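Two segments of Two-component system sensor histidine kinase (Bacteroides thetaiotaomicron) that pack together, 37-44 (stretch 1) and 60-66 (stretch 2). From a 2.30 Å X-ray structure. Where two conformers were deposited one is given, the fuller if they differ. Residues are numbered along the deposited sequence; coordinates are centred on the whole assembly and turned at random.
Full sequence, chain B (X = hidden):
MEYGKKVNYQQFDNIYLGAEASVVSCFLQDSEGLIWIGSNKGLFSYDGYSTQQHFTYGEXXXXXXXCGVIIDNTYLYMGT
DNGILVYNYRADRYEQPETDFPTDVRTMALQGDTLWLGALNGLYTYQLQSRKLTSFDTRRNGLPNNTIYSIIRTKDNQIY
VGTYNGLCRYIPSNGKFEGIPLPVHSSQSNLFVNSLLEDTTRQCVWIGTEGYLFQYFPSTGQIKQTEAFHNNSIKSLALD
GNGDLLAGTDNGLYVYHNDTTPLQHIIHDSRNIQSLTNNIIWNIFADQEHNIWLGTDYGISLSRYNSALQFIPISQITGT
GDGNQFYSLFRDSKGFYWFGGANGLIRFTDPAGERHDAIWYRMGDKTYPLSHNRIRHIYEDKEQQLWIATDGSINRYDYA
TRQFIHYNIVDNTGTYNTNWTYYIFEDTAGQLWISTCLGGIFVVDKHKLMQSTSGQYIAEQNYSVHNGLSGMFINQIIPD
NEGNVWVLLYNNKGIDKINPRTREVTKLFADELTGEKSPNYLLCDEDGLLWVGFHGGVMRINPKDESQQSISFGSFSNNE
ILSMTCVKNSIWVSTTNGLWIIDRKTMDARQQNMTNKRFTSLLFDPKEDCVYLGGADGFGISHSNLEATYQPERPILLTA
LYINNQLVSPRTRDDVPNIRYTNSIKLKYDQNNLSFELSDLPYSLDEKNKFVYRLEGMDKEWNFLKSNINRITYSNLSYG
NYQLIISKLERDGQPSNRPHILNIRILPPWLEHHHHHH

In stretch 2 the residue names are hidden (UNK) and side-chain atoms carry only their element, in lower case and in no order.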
ATOM      1  N   ILE B  37     -23.259  18.529   2.124  1.00 13.80           N
ATOM      2  CA  ILE B  37     -24.197  18.449   3.238  1.00 14.03           C
ATOM      3  C   ILE B  37     -25.589  18.081   2.709  1.00 14.80           C
ATOM      4  O   ILE B  37     -26.141  18.792   1.887  1.00 16.30           O
ATOM      5  CB  ILE B  37     -24.252  19.865   3.991  1.00 14.65           C
ATOM      6  CG1 ILE B  37     -22.857  20.340   4.407  1.00 13.07           C
ATOM      7  CG2 ILE B  37     -25.234  19.893   5.170  1.00 14.13           C
ATOM      8  CD1 ILE B  37     -22.751  21.918   4.731  1.00 12.55           C
ATOM      9  N   GLY B  38     -26.160  16.974   3.156  1.00 14.50           N
ATOM     10  CA  GLY B  38     -27.547  16.688   2.836  1.00 14.12           C
ATOM     11  C   GLY B  38     -28.438  17.312   3.905  1.00 14.44           C
ATOM     12  O   GLY B  38     -28.195  17.165   5.103  1.00 16.14           O
ATOM     13  N   SER B  39     -29.452  18.051   3.508  1.00 13.28           N
ATOM     14  CA  SER B  39     -30.282  18.718   4.481  1.00 13.32           C
ATOM     15  C   SER B  39     -31.749  18.375   4.191  1.00 13.45           C
ATOM     16  O   SER B  39     -32.026  17.732   3.161  1.00 12.81           O
ATOM     17  CB  SER B  39     -30.117  20.223   4.353  1.00 12.40           C
ATOM     18  OG  SER B  39     -30.832  20.667   3.192  1.00 13.72           O
ATOM     19  N   ASN B  40     -32.667  18.858   5.042  1.00 12.55           N
ATOM     20  CA  ASN B  40     -34.105  18.597   4.863  1.00 14.13           C
ATOM     21  C   ASN B  40     -34.690  19.205   3.592  1.00 14.79           C
ATOM     22  O   ASN B  40     -35.816  18.898   3.245  1.00 16.74           O
ATOM     23  CB  ASN B  40     -34.943  19.039   6.109  1.00 13.05           C
ATOM     24  CG  ASN B  40     -34.751  20.549   6.513  1.00 15.41           C
ATOM     25  OD1 ASN B  40     -33.629  21.091   6.570  1.00 11.86           O
ATOM     26  ND2 ASN B  40     -35.869  21.202   6.842  1.00 12.45           N
ATOM     27  N   LYS B  41     -33.954  20.110   2.946  1.00 15.26           N
ATOM     28  CA  LYS B  41     -34.402  20.841   1.737  1.00 15.82           C
ATOM     29  C   LYS B  41     -33.535  20.522   0.508  1.00 14.67           C
ATOM     30  O   LYS B  41     -33.817  20.990  -0.575  1.00 15.85           O
ATOM     31  CB  LYS B  41     -34.303  22.369   1.948  1.00 15.91           C
ATOM     32  CG  LYS B  41     -35.285  22.993   2.993  1.00 19.20           C
ATOM     33  CD  LYS B  41     -36.743  22.783   2.627  1.00 19.42           C
ATOM     34  CE  LYS B  41     -37.666  22.757   3.850  1.00 25.35           C
ATOM     35  NZ  LYS B  41     -38.139  24.130   4.267  1.00 32.09           N
ATOM     36  N   GLY B  42     -32.452  19.778   0.664  1.00 12.80           N
ATOM     37  CA  GLY B  42     -31.662  19.393  -0.489  1.00 11.40           C
ATOM     38  C   GLY B  42     -30.201  19.510  -0.200  1.00 11.47           C
ATOM     39  O   GLY B  42     -29.790  19.652   0.958  1.00 12.24           O
ATOM     40  N   LEU B  43     -29.410  19.506  -1.250  1.00 11.21           N
ATOM     41  CA  LEU B  43     -27.980  19.322  -1.115  1.00 10.77           C
ATOM     42  C   LEU B  43     -27.277  20.681  -1.000  1.00 12.36           C
ATOM     43  O   LEU B  43     -27.619  21.581  -1.749  1.00 13.86           O
ATOM     44  CB  LEU B  43     -27.485  18.547  -2.349  1.00  9.29           C
ATOM     45  CG  LEU B  43     -25.953  18.508  -2.568  1.00 12.77           C
ATOM     46  CD1 LEU B  43     -25.333  17.568  -1.519  1.00  9.62           C
ATOM     47  CD2 LEU B  43     -25.531  18.105  -3.989  1.00 13.54           C
ATOM     48  N   PHE B  44     -26.318  20.829  -0.068  1.00 12.71           N
ATOM     49  CA  PHE B  44     -25.458  22.023   0.072  1.00 13.58           C
ATOM     50  C   PHE B  44     -23.962  21.629   0.004  1.00 14.14           C
ATOM     51  O   PHE B  44     -23.613  20.421   0.160  1.00 12.54           O
ATOM     52  CB  PHE B  44     -25.637  22.747   1.433  1.00 12.56           C
ATOM     53  CG  PHE B  44     -26.924  23.563   1.569  1.00 12.27           C
ATOM     54  CD1 PHE B  44     -28.121  22.932   1.876  1.00 11.72           C
ATOM     55  CD2 PHE B  44     -26.898  24.956   1.472  1.00 10.43           C
ATOM     56  CE1 PHE B  44     -29.275  23.645   2.033  1.00 10.76           C
ATOM     57  CE2 PHE B  44     -28.071  25.719   1.629  1.00 10.76           C
ATOM     58  CZ  PHE B  44     -29.262  25.042   1.915  1.00 13.21           C
ATOM     59  N   UNK B  60     -37.733  19.056  -8.130  1.00 27.40           N
ATOM     60  CA  UNK B  60     -37.596  17.756  -7.485  1.00 26.47           C
ATOM     61  C   UNK B  60     -36.271  17.608  -6.687  1.00 24.62           C
ATOM     62  O   UNK B  60     -36.211  16.762  -5.806  1.00 23.89           O
ATOM     63  c   UNK B  60     -36.490  16.518  -9.395  1.00 31.23           C
ATOM     64  o   UNK B  60     -35.979  17.527  -9.885  1.00 32.92           O
ATOM     65  n   UNK B  60     -35.958  15.304  -9.537  1.00 34.98           N
ATOM     66  c   UNK B  60     -37.728  16.627  -8.527  1.00 26.33           C
ATOM     67  N   UNK B  61     -35.242  18.438  -6.967  1.00 22.37           N
ATOM     68  CA  UNK B  61     -33.982  18.447  -6.149  1.00 19.69           C
ATOM     69  C   UNK B  61     -34.059  19.158  -4.783  1.00 18.82           C
ATOM     70  O   UNK B  61     -33.140  19.060  -3.991  1.00 15.74           O
ATOM     71  o   UNK B  61     -33.607  21.289  -6.897  1.00 19.17           O
ATOM     72  n   UNK B  61     -32.999  20.397  -8.869  1.00 21.64           N
ATOM     73  c   UNK B  61     -32.798  19.041  -6.933  1.00 18.79           C
ATOM     74  c   UNK B  61     -33.143  20.344  -7.561  1.00 20.32           C
ATOM     75  N   UNK B  62     -35.143  19.905  -4.573  1.00 19.78           N
ATOM     76  CA  UNK B  62     -35.473  20.611  -3.336  1.00 20.43           C
ATOM     77  C   UNK B  62     -36.237  19.614  -2.472  1.00 20.74           C
ATOM     78  O   UNK B  62     -37.454  19.655  -2.427  1.00 21.20           O
ATOM     79  o   UNK B  62     -37.724  23.452  -2.635  1.00 29.42           O
ATOM     80  c   UNK B  62     -36.414  21.757  -3.693  1.00 20.88           C
ATOM     81  n   UNK B  62     -36.009  22.647  -1.401  1.00 22.88           N
ATOM     82  c   UNK B  62     -36.778  22.676  -2.509  1.00 24.81           C
ATOM     83  N   UNK B  63     -35.525  18.693  -1.823  1.00 18.90           N
ATOM     84  CA  UNK B  63     -36.170  17.574  -1.178  1.00 17.74           C
ATOM     85  C   UNK B  63     -35.262  17.087  -0.086  1.00 16.84           C
ATOM     86  O   UNK B  63     -34.079  17.432  -0.049  1.00 16.98           O
ATOM     87  c   UNK B  63     -35.267  15.757  -2.813  1.00 16.01           C
ATOM     88  c   UNK B  63     -36.519  16.451  -2.213  1.00 18.20           C
ATOM     89  o   UNK B  63     -37.376  15.485  -1.630  1.00 19.59           O
ATOM     90  N   UNK B  64     -35.788  16.317   0.845  1.00 15.36           N
ATOM     91  CA  UNK B  64     -34.986  15.897   1.973  0.50 14.82           C
ATOM     92  C   UNK B  64     -34.031  14.775   1.557  1.00 14.67           C
ATOM     93  O   UNK B  64     -34.423  13.838   0.870  1.00 14.38           O
ATOM     94  c   UNK B  64     -36.187  15.620   7.796  0.50 24.41           C
ATOM     95  c   UNK B  64     -35.112  14.939   4.372  0.50 17.46           C
ATOM     96  n   UNK B  64     -35.570  16.008   8.889  0.50 18.73           N
ATOM     97  c   UNK B  64     -36.040  14.552   5.560  0.50 23.09           C
ATOM     98  n   UNK B  64     -35.482  14.998   6.841  0.50 24.00           N
ATOM     99  n   UNK B  64     -37.516  15.830   7.675  0.50 22.30           N
ATOM    100  c   UNK B  64     -35.874  15.486   3.159  0.50 14.72           C
ATOM    101  N   UNK B  65     -32.787  14.873   2.007  1.00 14.06           N
ATOM    102  CA  UNK B  65     -31.782  13.893   1.735  1.00 14.35           C
ATOM    103  C   UNK B  65     -31.580  13.038   2.999  1.00 15.48           C
ATOM    104  O   UNK B  65     -31.417  13.583   4.090  1.00 15.56           O
ATOM    105  c   UNK B  65     -30.579  15.731   0.426  1.00 15.96           C
ATOM    106  c   UNK B  65     -31.008  15.260  -0.924  1.00 14.20           C
ATOM    107  c   UNK B  65     -29.314  13.579   0.999  1.00 10.74           C
ATOM    108  c   UNK B  65     -30.430  14.591   1.453  1.00 13.72           C
ATOM    109  N   UNK B  66     -31.545  11.717   2.874  1.00 14.99           N
ATOM    110  CA  UNK B  66     -31.388  10.894   4.094  1.00 14.55           C
ATOM    111  C   UNK B  66     -30.013  10.307   4.259  1.00 15.03           C
ATOM    112  O   UNK B  66     -29.633   9.936   5.370  1.00 16.02           O
ATOM    113  o   UNK B  66     -37.785  11.803   4.357  1.00 20.32           O
ATOM    114  c   UNK B  66     -35.790  11.059   5.486  1.00 14.05           C
ATOM    115  c   UNK B  66     -34.470  10.564   5.415  1.00 10.96           C
ATOM    116  c   UNK B  66     -34.566  10.566   2.977  1.00 13.05           C
ATOM    117  c   UNK B  66     -36.503  11.343   4.288  1.00 16.44           C
ATOM    118  c   UNK B  66     -32.427   9.789   4.114  1.00 14.02           C
ATOM    119  c   UNK B  66     -35.927  11.098   3.025  1.00 16.74           C
ATOM    120  c   UNK B  66     -33.840  10.328   4.174  1.00 12.25           C
TER
HETATM  121  O   HOH W   1     -30.449  18.557  -3.717  1.00  2.00           O

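Position 60 carries four side-chain atoms, two carbons in line with the second bearing one oxygen and one nitrogen. This is the carboxamide of asparagine, N60. It makes no contact with stretch 1 and sits exposed.

Position 61 repeats the pattern of two carbons, one oxygen and one nitrogen. Its amide end is hydrogen-bonded outside the two stretches, while its backbone faces the contact: the carbonyl O of position 61 lies 3.8 Å from CA of G42 and accepts a hydrogen bond from water 1 at 2.8 Å. That water in turn accepts one from N of L43, also at 2.8 Å, and so links the two stretches. The residue is again asparagine, N61. A CB on G42 would fall 2.8 Å from this same O of N61, and the backbone angles of G42 themselves call for glycine.

Position 62 has the same four atoms, a third carboxamide, but here its nitrogen reaches 2.9 Å from O of K41. The residue is asparagine, N62. Its CA-to-CB bond points away overall, yet the t rotamer brings the end of the side chain back, and ND2 donates a hydrogen bond to that carbonyl. An amide suits the site because it offers a donor on a short arm.

At position 63 one carbon carries an oxygen and a second carbon, a small beta-branched hydroxyl side chain: threonine, T63. It points away from stretch 1, so the contact uses its backbone.

Position 64 shows three carbons, a nitrogen, then a carbon holding two more nitrogens. N40 lies over one face of this flat group, its CB 4.0 Å from the carbon bearing two nitrogens. This is the guanidinium of arginine, R64. The long chain allows that packing, and the residue as a whole is partly exposed.

Position 65 has four carbons forked at the first, one arm two carbons long. Its CB, directed toward stretch 1, lies 3.8 Å from CA of G38, and the first carbon of the longer arm is 3.8 Å from C of G42. This is isoleucine, I65. The bare CA of G38 leaves room for it; a CB there would lie 2.8 Å from CG2 of I65.

Position 66 has one carbon and a six-carbon ring bearing an oxygen: tyrosine, Y66. It points away, and its hydroxyl is hydrogen-bonded elsewhere in the structure.

The contact therefore fits an irregular segment against a type I turn, S39 to G42. N of I65 donates to O of S39 at 3.2 Å, N62 holds the carbonyl of K41, and I65 fills the space beside the glycines.

Stretch 2 (60-66) NNNTRIY
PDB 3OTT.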